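Side-chain contacts in arylalkylamine N-Acetyltransferase 2 (Aedes aegypti, PDB 4FD5), which probably catalyses transfer of an acyl group, such as the acetyl of acetyl-CoA, to the amine of arylalkylamines such as dopamine and serotonin: residues Asp62-Met67 against Glu156-Asp161; Phe175-Val180 against Lys215-Val220; Tyr196-Glu199 against Gln203-Val206. One frame throughout, in Å; residues are numbered along the deposited sequence.

Contact 1: Asp62-Met67 against Glu156-Asp161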
loop_
_atom_site.group_PDB
_atom_site.type_symbol
_atom_site.label_atom_id
_atom_site.label_comp_id
_atom_site.label_asym_id
_atom_site.label_seq_id
_atom_site.Cartn_x
_atom_site.Cartn_y
_atom_site.Cartn_z
ATOM N N ASP A 62 0.241 -9.525 10.092
ATOM C CA ASP A 62 0.915 -10.514 9.239
ATOM C C ASP A 62 2.413 -10.639 9.550
ATOM O O ASP A 62 3.088 -11.537 9.034
ATOM C CB ASP A 62 0.731 -10.201 7.746
ATOM C CG ASP A 62 -0.641 -10.591 7.218
ATOM O OD1 ASP A 62 -1.388 -11.338 7.905
ATOM O OD2 ASP A 62 -0.978 -10.150 6.097
ATOM N N ASN A 63 2.922 -9.721 10.375
ATOM C CA ASN A 63 4.279 -9.790 10.897
ATOM C C ASN A 63 5.342 -9.735 9.800
ATOM O O ASN A 63 6.402 -10.351 9.916
ATOM C CB ASN A 63 4.476 -11.081 11.695
ATOM C CG ASN A 63 5.606 -10.970 12.701
ATOM O OD1 ASN A 63 5.892 -9.884 13.214
ATOM N ND2 ASN A 63 6.251 -12.099 12.995
ATOM N N VAL A 64 5.059 -9.001 8.731
ATOM C CA VAL A 64 6.042 -8.837 7.650
ATOM C C VAL A 64 6.258 -7.375 7.279
ATOM O O VAL A 64 6.840 -7.086 6.225
ATOM C CB VAL A 64 5.717 -9.665 6.375
ATOM C CG1 VAL A 64 5.882 -11.167 6.646
ATOM C CG2 VAL A 64 4.317 -9.360 5.857
ATOM N N SER A 65 5.798 -6.458 8.132
ATOM C CA SER A 65 6.001 -5.032 7.873
ATOM C C SER A 65 7.344 -4.560 8.425
ATOM O O SER A 65 7.841 -5.108 9.406
ATOM C CB SER A 65 4.873 -4.209 8.496
ATOM O OG SER A 65 3.623 -4.603 7.952
ATOM N N ILE A 66 7.913 -3.521 7.809
ATOM C CA ILE A 66 9.222 -3.004 8.220
ATOM C C ILE A 66 9.091 -1.544 8.652
ATOM O O ILE A 66 8.359 -0.784 8.032
ATOM C CB ILE A 66 10.206 -3.034 7.041
ATOM C CG1 ILE A 66 10.269 -4.423 6.403
ATOM C CG2 ILE A 66 11.588 -2.544 7.477
ATOM C CD1 ILE A 66 10.871 -5.456 7.265
ATOM N N MET A 67 9.755 -1.162 9.737
ATOM C CA MET A 67 9.887 0.236 10.108
ATOM C C MET A 67 11.345 0.674 10.054
ATOM O O MET A 67 12.281 -0.115 10.317
ATOM C CB MET A 67 9.329 0.506 11.516
ATOM C CG MET A 67 9.941 -0.362 12.581
ATOM S SD MET A 67 9.149 -0.037 14.172
ATOM C CE MET A 67 10.158 -1.095 15.229
ATOM N N GLU A 156 11.947 -6.772 0.566
ATOM C CA GLU A 156 12.297 -7.888 -0.304
ATOM C C GLU A 156 13.180 -8.897 0.413
ATOM O O GLU A 156 12.983 -10.105 0.258
ATOM C CB GLU A 156 12.970 -7.415 -1.585
ATOM C CG GLU A 156 13.333 -8.580 -2.495
ATOM C CD GLU A 156 13.883 -8.146 -3.835
ATOM O OE1 GLU A 156 13.536 -7.039 -4.296
ATOM O OE2 GLU A 156 14.675 -8.928 -4.424
ATOM N N GLU A 157 14.140 -8.399 1.195
ATOM C CA GLU A 157 14.991 -9.292 1.999
ATOM C C GLU A 157 14.154 -10.187 2.919
ATOM O O GLU A 157 14.366 -11.407 2.981
ATOM C CB GLU A 157 16.015 -8.491 2.803
ATOM C CG GLU A 157 17.065 -7.793 1.945
ATOM C CD GLU A 157 18.012 -6.917 2.764
ATOM O OE1 GLU A 157 17.885 -6.888 4.004
ATOM O OE2 GLU A 157 18.878 -6.248 2.167
ATOM N N LEU A 158 13.185 -9.586 3.609
ATOM C CA LEU A 158 12.307 -10.357 4.492
ATOM C C LEU A 158 11.434 -11.332 3.699
ATOM O O LEU A 158 11.269 -12.477 4.090
ATOM C CB LEU A 158 11.434 -9.429 5.338
ATOM C CG LEU A 158 10.510 -10.150 6.319
ATOM C CD1 LEU A 158 11.305 -11.044 7.266
ATOM C CD2 LEU A 158 9.659 -9.134 7.094
ATOM N N ALA A 159 10.865 -10.868 2.591
ATOM C CA ALA A 159 10.042 -11.723 1.743
ATOM C C ALA A 159 10.821 -12.972 1.331
ATOM O O ALA A 159 10.302 -14.079 1.416
ATOM C CB ALA A 159 9.572 -10.959 0.501
ATOM N N LEU A 160 12.061 -12.781 0.890
ATOM C CA LEU A 160 12.906 -13.890 0.448
ATOM C C LEU A 160 13.186 -14.840 1.613
ATOM O O LEU A 160 13.117 -16.067 1.472
ATOM C CB LEU A 160 14.217 -13.373 -0.134
ATOM C CG LEU A 160 14.250 -12.931 -1.580
ATOM C CD1 LEU A 160 15.607 -12.309 -1.938
ATOM C CD2 LEU A 160 13.924 -14.098 -2.510
ATOM N N ASP A 161 13.510 -14.268 2.763
ATOM C CA ASP A 161 13.758 -15.073 3.954
ATOM C C ASP A 161 12.552 -15.935 4.355
ATOM O O ASP A 161 12.728 -17.063 4.841
ATOM C CB ASP A 161 14.194 -14.178 5.107
ATOM C CG ASP A 161 14.880 -14.953 6.208
ATOM O OD1 ASP A 161 15.981 -15.495 5.954
ATOM O OD2 ASP A 161 14.314 -15.014 7.314
#
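L158 meets V64 and I66 in a small apolar contact that packs the C-terminal end of helix 147-161 against the start of strand 66-69. In this GNAT fold the helix follows strand 129-138, in the strand-loop-helix unit whose loop, as in other GNAT enzymes, probably binds the pyrophosphate of acyl-CoA. L158 carries almost the whole contact through one methyl, CD2. CG lies anti to the backbone N (chi1 -178°) and CD2 extends on from it, anti to CA, so this methyl leads into the contact. L158 CD2 ends up beside V64, 4.0 Å from V64 CB, while I66 CD1 touches the same methyl at 3.9 Å; the I66 and L158 side chains come from opposite sides and pass alongside one another. T13 of strand 10-13 also packs on L158, and F131 of strand 129-138 touches both V64 and A159. Just before V64, N63 has a positive phi (62°) as the chain leaves the helix, and its carbonyl oxygen accepts a hydrogen bond from R162, immediately beyond the other segment. The backbone is touched as well: L158 CD2 sits 3.6 Å from V64 O, a carbonyl oxygen that also accepts a hydrogen bond from N81 ND2.

Contact 2: Phe175-Val180 against Lys215-Val220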
loop_
_atom_site.group_PDB
_atom_site.type_symbol
_atom_site.label_atom_id
_atom_site.label_comp_id
_atom_site.label_asym_id
_atom_site.label_seq_id
_atom_site.Cartn_x
_atom_site.Cartn_y
_atom_site.Cartn_z
ATOM N N PHE A 175 5.305 8.645 -6.649
ATOM C CA PHE A 175 6.570 8.507 -5.946
ATOM C C PHE A 175 6.865 7.038 -5.649
ATOM O O PHE A 175 7.984 6.559 -5.884
ATOM C CB PHE A 175 6.599 9.356 -4.671
ATOM C CG PHE A 175 6.431 10.833 -4.927
ATOM C CD1 PHE A 175 7.503 11.599 -5.376
ATOM C CD2 PHE A 175 5.210 11.449 -4.720
ATOM C CE1 PHE A 175 7.347 12.964 -5.617
ATOM C CE2 PHE A 175 5.053 12.814 -4.965
ATOM C CZ PHE A 175 6.122 13.559 -5.407
ATOM N N SER A 176 5.853 6.322 -5.153
ATOM C CA SER A 176 6.050 4.909 -4.836
ATOM C C SER A 176 6.251 4.108 -6.128
ATOM O O SER A 176 7.038 3.161 -6.168
ATOM C CB SER A 176 4.911 4.358 -3.967
ATOM O OG SER A 176 3.794 3.953 -4.737
ATOM N N GLN A 177 5.557 4.510 -7.186
ATOM C CA GLN A 177 5.787 3.901 -8.497
ATOM C C GLN A 177 7.251 4.031 -8.916
ATOM O O GLN A 177 7.867 3.052 -9.362
ATOM C CB GLN A 177 4.871 4.523 -9.559
ATOM C CG GLN A 177 3.407 4.094 -9.399
ATOM C CD GLN A 177 2.414 4.968 -10.157
ATOM O OE1 GLN A 177 2.786 5.796 -10.995
ATOM N NE2 GLN A 177 1.138 4.781 -9.860
ATOM N N ARG A 178 7.813 5.237 -8.788
ATOM C CA ARG A 178 9.228 5.419 -9.161
ATOM C C ARG A 178 10.162 4.550 -8.311
ATOM O O ARG A 178 11.096 3.923 -8.832
ATOM C CB ARG A 178 9.637 6.889 -9.075
ATOM C CG ARG A 178 11.078 7.142 -9.505
ATOM C CD ARG A 178 11.373 8.637 -9.618
ATOM N NE ARG A 178 10.520 9.301 -10.602
ATOM C CZ ARG A 178 10.778 9.357 -11.912
ATOM N NH1 ARG A 178 11.871 8.787 -12.415
ATOM N NH2 ARG A 178 9.936 9.985 -12.726
ATOM N N VAL A 179 9.888 4.490 -7.011
ATOM C CA VAL A 179 10.717 3.663 -6.127
ATOM C C VAL A 179 10.708 2.183 -6.533
ATOM O O VAL A 179 11.771 1.565 -6.751
ATOM C CB VAL A 179 10.296 3.804 -4.644
ATOM C CG1 VAL A 179 11.078 2.819 -3.769
ATOM C CG2 VAL A 179 10.539 5.221 -4.173
ATOM N N VAL A 180 9.512 1.609 -6.634
ATOM C CA VAL A 180 9.453 0.190 -6.944
ATOM C C VAL A 180 9.963 -0.111 -8.361
ATOM O O VAL A 180 10.595 -1.140 -8.570
ATOM C CB VAL A 180 8.071 -0.456 -6.657
ATOM C CG1 VAL A 180 7.737 -0.339 -5.162
ATOM C CG2 VAL A 180 6.992 0.171 -7.488
ATOM N N LYS A 215 -1.118 1.893 -10.804
ATOM C CA LYS A 215 -0.392 0.810 -11.466
ATOM C C LYS A 215 -0.316 -0.379 -10.530
ATOM O O LYS A 215 0.129 -0.233 -9.396
ATOM C CB LYS A 215 1.025 1.240 -11.842
ATOM C CG LYS A 215 1.105 2.431 -12.785
ATOM C CD LYS A 215 2.550 2.696 -13.219
ATOM C CE LYS A 215 2.620 3.883 -14.175
ATOM N NZ LYS A 215 3.993 4.058 -14.715
ATOM N N ILE A 216 -0.778 -1.539 -10.990
ATOM C CA ILE A 216 -0.512 -2.789 -10.286
ATOM C C ILE A 216 0.796 -3.365 -10.822
ATOM O O ILE A 216 0.919 -3.651 -12.038
ATOM C CB ILE A 216 -1.646 -3.807 -10.419
ATOM C CG1 ILE A 216 -2.928 -3.243 -9.803
ATOM C CG2 ILE A 216 -1.255 -5.130 -9.762
ATOM C CD1 ILE A 216 -4.114 -4.180 -9.935
ATOM N N MET A 217 1.755 -3.507 -9.908
ATOM C CA MET A 217 3.140 -3.771 -10.261
ATOM C C MET A 217 3.631 -4.986 -9.507
ATOM O O MET A 217 3.187 -5.253 -8.390
ATOM C CB MET A 217 4.017 -2.559 -9.913
ATOM C CG MET A 217 3.514 -1.254 -10.531
ATOM S SD MET A 217 4.490 0.203 -10.117
ATOM C CE MET A 217 5.883 -0.015 -11.237
ATOM N N CYS A 218 4.543 -5.734 -10.112
ATOM C CA CYS A 218 5.049 -6.921 -9.431
ATOM C C CYS A 218 6.506 -7.250 -9.751
ATOM O O CYS A 218 7.085 -6.742 -10.709
ATOM C CB CYS A 218 4.152 -8.123 -9.721
ATOM S SG CYS A 218 4.295 -8.705 -11.414
ATOM N N LYS A 219 7.096 -8.096 -8.924
ATOM C CA LYS A 219 8.484 -8.485 -9.110
ATOM C C LYS A 219 8.642 -9.947 -8.730
ATOM O O LYS A 219 8.191 -10.363 -7.662
ATOM C CB LYS A 219 9.402 -7.624 -8.237
ATOM C CG LYS A 219 10.880 -7.887 -8.454
ATOM C CD LYS A 219 11.757 -7.078 -7.525
ATOM C CE LYS A 219 13.226 -7.354 -7.870
ATOM N NZ LYS A 219 14.177 -6.677 -6.965
ATOM N N VAL A 220 9.270 -10.726 -9.606
ATOM C CA VAL A 220 9.677 -12.075 -9.239
ATOM C C VAL A 220 11.015 -11.974 -8.514
ATOM O O VAL A 220 11.981 -11.420 -9.056
ATOM C CB VAL A 220 9.821 -12.994 -10.463
ATOM C CG1 VAL A 220 10.361 -14.366 -10.008
ATOM C CG2 VAL A 220 8.487 -13.147 -11.153
HETATM O O HOH W 1 4.756 6.346 -12.679
#
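Q177 is where helix 175-180 first reaches strand 215-220, laying its side chain across that of K215 at about a right angle. Its CD atom rests 3.8 Å from K215 CD, so the amide sits on the aliphatic part of the lysine. The two ends of the amide have separate partners: NE2 donates to the carbonyl oxygens of K213 and A171, while OE1 accepts from a water at 2.6 Å. That water in turn accepts from K215 NZ at 3.2 Å, which joins the lysine to the glutamine without a direct bond. Lower on the side chain, Q177 CG touches M217 SD at 4.1 Å. Nearly one turn on, V180 meets the same sulfur, with CG2 3.6 Å from M217 SD. The bend at the end of the methionine (chi3 78°) keeps the methyl alongside V180, with M217 CE 3.9 Å from V180 CG2. F185 packs on V180 and T187 on M217. The axes of segments 175-180 and 215-220 run in nearly the same direction, 20° apart and 10.3 Å at closest approach. This is the beta-alpha-beta crossover of the C-terminal half of a GNAT fold, helix 174-182 linking parallel strands 166-171 and 186-192 with the antiparallel strand 213-220 inserted between them.

Contact 3: Tyr196-Glu199 against Gln203-Val206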
loop_
_atom_site.group_PDB
_atom_site.type_symbol
_atom_site.label_atom_id
_atom_site.label_comp_id
_atom_site.label_asym_id
_atom_site.label_seq_id
_atom_site.Cartn_x
_atom_site.Cartn_y
_atom_site.Cartn_z
ATOM N N TYR A 196 -11.132 7.417 -15.631
ATOM C CA TYR A 196 -11.986 6.581 -14.795
ATOM C C TYR A 196 -13.201 7.389 -14.336
ATOM O O TYR A 196 -13.095 8.193 -13.411
ATOM C CB TYR A 196 -11.174 6.053 -13.606
ATOM C CG TYR A 196 -11.922 5.106 -12.695
ATOM C CD1 TYR A 196 -12.439 3.913 -13.175
ATOM C CD2 TYR A 196 -12.103 5.404 -11.343
ATOM C CE1 TYR A 196 -13.121 3.045 -12.348
ATOM C CE2 TYR A 196 -12.777 4.534 -10.500
ATOM C CZ TYR A 196 -13.287 3.358 -11.009
ATOM O OH TYR A 196 -13.963 2.484 -10.192
ATOM N N LEU A 197 -14.342 7.166 -14.997
ATOM C CA LEU A 197 -15.556 7.985 -14.815
ATOM C C LEU A 197 -16.767 7.174 -14.318
ATOM O O LEU A 197 -16.878 5.981 -14.599
ATOM C CB LEU A 197 -15.915 8.683 -16.138
ATOM C CG LEU A 197 -14.769 9.249 -16.986
ATOM C CD1 LEU A 197 -15.302 9.823 -18.302
ATOM C CD2 LEU A 197 -13.957 10.305 -16.238
ATOM N N ASP A 198 -17.687 7.828 -13.601
ATOM C CA ASP A 198 -18.879 7.154 -13.054
ATOM C C ASP A 198 -19.994 6.963 -14.085
ATOM O O ASP A 198 -19.847 7.375 -15.234
ATOM C CB ASP A 198 -19.432 7.909 -11.839
ATOM C CG ASP A 198 -19.598 9.400 -12.091
ATOM O OD1 ASP A 198 -19.660 9.828 -13.265
ATOM O OD2 ASP A 198 -19.675 10.155 -11.094
ATOM N N GLU A 199 -21.100 6.339 -13.664
ATOM C CA GLU A 199 -22.243 6.104 -14.555
ATOM C C GLU A 199 -22.966 7.402 -14.904
ATOM O O GLU A 199 -23.933 7.391 -15.664
ATOM C CB GLU A 199 -23.230 5.085 -13.971
ATOM C CG GLU A 199 -22.778 3.637 -14.132
ATOM C CD GLU A 199 -23.770 2.628 -13.572
ATOM O OE1 GLU A 199 -24.659 3.024 -12.789
ATOM O OE2 GLU A 199 -23.657 1.427 -13.906
ATOM N N GLN A 203 -15.286 12.424 -13.498
ATOM C CA GLN A 203 -14.107 11.782 -12.923
ATOM C C GLN A 203 -14.352 11.390 -11.475
ATOM O O GLN A 203 -14.742 12.235 -10.666
ATOM C CB GLN A 203 -12.937 12.747 -12.990
ATOM C CG GLN A 203 -11.621 12.089 -13.281
ATOM C CD GLN A 203 -10.487 13.074 -13.434
ATOM O OE1 GLN A 203 -10.535 13.982 -14.260
ATOM N NE2 GLN A 203 -9.448 12.900 -12.630
ATOM N N ILE A 204 -14.108 10.124 -11.135
ATOM C CA ILE A 204 -14.363 9.645 -9.781
ATOM C C ILE A 204 -13.276 10.134 -8.827
ATOM O O ILE A 204 -13.564 10.525 -7.688
ATOM C CB ILE A 204 -14.502 8.101 -9.723
ATOM C CG1 ILE A 204 -15.788 7.657 -10.454
ATOM C CG2 ILE A 204 -14.509 7.617 -8.280
ATOM C CD1 ILE A 204 -15.940 6.148 -10.601
ATOM N N PHE A 205 -12.032 10.115 -9.302
ATOM C CA PHE A 205 -10.895 10.604 -8.526
ATOM C C PHE A 205 -10.196 11.731 -9.262
ATOM O O PHE A 205 -9.511 11.501 -10.255
ATOM C CB PHE A 205 -9.878 9.481 -8.261
ATOM C CG PHE A 205 -10.428 8.348 -7.456
ATOM C CD1 PHE A 205 -10.681 8.511 -6.104
ATOM C CD2 PHE A 205 -10.689 7.127 -8.047
ATOM C CE1 PHE A 205 -11.193 7.466 -5.357
ATOM C CE2 PHE A 205 -11.206 6.074 -7.301
ATOM C CZ PHE A 205 -11.461 6.248 -5.961
ATOM N N VAL A 206 -10.367 12.949 -8.768
ATOM C CA VAL A 206 -9.603 14.070 -9.271
ATOM C C VAL A 206 -8.400 14.182 -8.355
ATOM O O VAL A 206 -8.529 14.601 -7.207
ATOM C CB VAL A 206 -10.415 15.385 -9.242
ATOM C CG1 VAL A 206 -9.540 16.571 -9.673
ATOM C CG2 VAL A 206 -11.644 15.271 -10.126
HETATM O O HOH W 2 -11.141 8.885 -11.593
#
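Y196 and I204 join the two arms of a surface loop through both backbone and side chain. The polar part starts at I204 N, which donates to Y196 O at 3.2 Å, nearly straight (175°) and in the carbonyl plane; this bond flanks L197 and Q203, the single pair of residues bridged across the arms. A water lies 2.8 Å from Y196 O and accepts from F205 N at 2.7 Å, spanning the arms a second time. Within its own arm, Q203 NE2 donates to F205 O at 2.8 Å. D198 OD1 accepts from E202 N in the turn, and Y196 OH bonds to E114 of helix 103-116. The apolar part centres on I204: its CD1 lies 3.6 Å from Y196 CE2, its CG1 meets D198 CB at 3.9 Å, and its CG2 covers one face of the F205 ring near the rim. L197 CD2 packs 3.6 Å from Q203 CA. The two aromatic side chains run side by side, with F205 CE2 at the edge of the Y196 ring, 3.9 Å from Y196 CE2. The arms are thus joined by few direct polar bonds, and the apolar contact of I204 with Y196 and D198 makes up much of the rest.

Contacts 1 and 2 both set a helix against the seven-stranded sheet, toward different parts of it: strand 66-69 near one edge, strand 213-220 next to the other. They touch directly, since E156 OE1 and K219 NZ form a 2.8 Å salt bridge. Contact 2 is buried; contact 1 is only partly so and rests on a single leucine, with no hydrogen bond between its segments. Contact 3 is a surface contact inside the connection that leads into strand 213-220, its centre about 35 Å from that of contact 1 across the middle of the chain. There one backbone hydrogen bond and a water act together with aromatic and isoleucine packing, whereas contact 2 combines methionine packing with a water-linked glutamine and lysine.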